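Local atomic coordinates of MHC class I antigen (Ctenopharyngodon idella, PDB entry 5H5Z), a protein that probably presents peptides to T cells at the cell surface, holding them in a groove as the heavy chain paired with beta-2-microglobulin. Residues G1-K6 and M26-Q31. Residues are numbered along the deposited sequence; the frame is centred on the assembly and turned at random.
Sequences GTHSLK and MVDDGQ
The carboxylate of Asp28 lies edge to edge with the imidazole of His3, the two planes only 5° apart. Asp28 OD2 turns the syn lone pair to His3 ND1, which donates in the ring plane over 2.7 Å. Asp28 OD1 takes the N-H of Ser4 N at 2.9 Å, nearly along the C-O axis. These two bonds grip both oxygens and hold the carboxylate flat. The charge would probably favour a protonated His3.

The backbone N of Asp28 returns a bond to Ser4 O, 3.0 Å away. Further along, Lys6 and Met26 form an antiparallel hydrogen-bonded pair. The Lys6 chain runs extended beyond CG toward the turn, and NZ makes a salt bridge of 2.9 Å with Asp29 OD1, on its syn side. A water between Ser4 and the turn bonds Ser4 OG and accepts from Asp29 N at 2.9 Å.

On the face opposite Lys6 and Met26, Leu5 CD1 meets Val27 CG2 obliquely at 4.1 Å. Both side chains also touch Tyr167 of helix 148-170, and Leu5 packs on the backbone of the bound peptide. Lys6 faces beta-2-microglobulin, packing on its Lys59. The type I' turn from Val27 to Gly30, joining strands 21-27 and 30-36, is tied to the first strand of the MHC class I groove floor.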
loop_
_atom_site.group_PDB
_atom_site.type_symbol
_atom_site.label_atom_id
_atom_site.label_comp_id
_atom_site.label_asym_id
_atom_site.label_seq_id
_atom_site.Cartn_x
_atom_site.Cartn_y
_atom_site.Cartn_z
ATOM N N GLY A 1 -10.010 19.197 -2.331
ATOM C CA GLY A 1 -8.915 18.444 -1.663
ATOM C C GLY A 1 -7.749 18.184 -2.600
ATOM O O GLY A 1 -7.859 18.362 -3.818
ATOM N N THR A 2 -6.627 17.770 -2.025
ATOM C CA THR A 2 -5.457 17.375 -2.800
ATOM C C THR A 2 -5.703 15.997 -3.404
ATOM O O THR A 2 -6.333 15.139 -2.786
ATOM C CB THR A 2 -4.189 17.369 -1.913
ATOM O OG1 THR A 2 -3.950 18.694 -1.421
ATOM C CG2 THR A 2 -2.959 16.899 -2.680
ATOM N N HIS A 3 -5.226 15.792 -4.625
ATOM C CA HIS A 3 -5.320 14.493 -5.268
ATOM C C HIS A 3 -4.027 14.204 -5.980
ATOM O O HIS A 3 -3.268 15.128 -6.290
ATOM C CB HIS A 3 -6.487 14.438 -6.256
ATOM C CG HIS A 3 -7.822 14.662 -5.619
ATOM N ND1 HIS A 3 -8.414 13.735 -4.785
ATOM C CD2 HIS A 3 -8.669 15.716 -5.670
ATOM C CE1 HIS A 3 -9.571 14.207 -4.358
ATOM N NE2 HIS A 3 -9.750 15.407 -4.881
ATOM N N SER A 4 -3.776 12.925 -6.236
ATOM C CA SER A 4 -2.537 12.510 -6.885
ATOM C C SER A 4 -2.756 11.398 -7.897
ATOM O O SER A 4 -3.673 10.584 -7.759
ATOM C CB SER A 4 -1.520 12.046 -5.836
ATOM O OG SER A 4 -1.964 10.854 -5.208
ATOM N N LEU A 5 -1.892 11.377 -8.910
ATOM C CA LEU A 5 -1.822 10.307 -9.892
ATOM C C LEU A 5 -0.400 9.761 -9.852
ATOM O O LEU A 5 0.562 10.532 -9.929
ATOM C CB LEU A 5 -2.158 10.841 -11.299
ATOM C CG LEU A 5 -1.916 9.917 -12.502
ATOM C CD1 LEU A 5 -2.693 8.609 -12.415
ATOM C CD2 LEU A 5 -2.216 10.635 -13.818
ATOM N N LYS A 6 -0.265 8.443 -9.705
ATOM C CA LYS A 6 1.052 7.809 -9.596
ATOM C C LYS A 6 1.116 6.496 -10.359
ATOM O O LYS A 6 0.146 5.728 -10.400
ATOM C CB LYS A 6 1.417 7.526 -8.128
ATOM C CG LYS A 6 1.425 8.734 -7.210
ATOM C CD LYS A 6 1.621 8.297 -5.768
ATOM C CE LYS A 6 1.632 9.472 -4.806
ATOM N NZ LYS A 6 1.766 8.958 -3.413
ATOM N N MET A 26 -2.309 4.482 -9.810
ATOM C CA MET A 26 -3.088 4.826 -8.628
ATOM C C MET A 26 -3.546 6.278 -8.661
ATOM O O MET A 26 -2.797 7.165 -9.081
ATOM C CB MET A 26 -2.246 4.609 -7.363
ATOM C CG MET A 26 -1.881 3.163 -7.073
ATOM S SD MET A 26 -0.643 3.067 -5.771
ATOM C CE MET A 26 0.857 3.429 -6.685
ATOM N N VAL A 27 -4.779 6.515 -8.218
ATOM C CA VAL A 27 -5.225 7.857 -7.880
ATOM C C VAL A 27 -5.488 7.876 -6.380
ATOM O O VAL A 27 -6.212 7.013 -5.868
ATOM C CB VAL A 27 -6.464 8.274 -8.704
ATOM C CG1 VAL A 27 -7.057 9.596 -8.213
ATOM C CG2 VAL A 27 -6.071 8.400 -10.162
ATOM N N ASP A 28 -4.872 8.835 -5.686
ATOM C CA ASP A 28 -4.933 8.926 -4.215
ATOM C C ASP A 28 -4.527 7.603 -3.565
ATOM O O ASP A 28 -5.126 7.158 -2.573
ATOM C CB ASP A 28 -6.332 9.387 -3.751
ATOM C CG ASP A 28 -6.680 10.793 -4.236
ATOM O OD1 ASP A 28 -5.848 11.431 -4.919
ATOM O OD2 ASP A 28 -7.795 11.264 -3.932
ATOM N N ASP A 29 -3.505 6.978 -4.155
ATOM C CA ASP A 29 -2.921 5.720 -3.673
ATOM C C ASP A 29 -3.863 4.519 -3.738
ATOM O O ASP A 29 -3.599 3.476 -3.133
ATOM C CB ASP A 29 -2.315 5.914 -2.276
ATOM C CG ASP A 29 -1.285 7.028 -2.249
ATOM O OD1 ASP A 29 -0.287 6.929 -2.992
ATOM O OD2 ASP A 29 -1.474 8.008 -1.502
ATOM N N GLY A 30 -4.944 4.665 -4.501
ATOM C CA GLY A 30 -5.863 3.571 -4.780
ATOM C C GLY A 30 -5.706 3.136 -6.224
ATOM O O GLY A 30 -5.788 3.962 -7.141
ATOM N N GLN A 31 -5.478 1.842 -6.432
ATOM C CA GLN A 31 -5.187 1.320 -7.766
ATOM C C GLN A 31 -6.379 1.452 -8.710
ATOM O O GLN A 31 -7.494 1.082 -8.353
ATOM C CB GLN A 31 -4.762 -0.150 -7.708
ATOM C CG GLN A 31 -4.673 -0.770 -9.096
ATOM C CD GLN A 31 -4.461 -2.271 -9.103
ATOM O OE1 GLN A 31 -3.772 -2.797 -9.982
ATOM N NE2 GLN A 31 -5.067 -2.974 -8.152
HETATM O O HOH W 1 -1.831 8.086 -6.270
#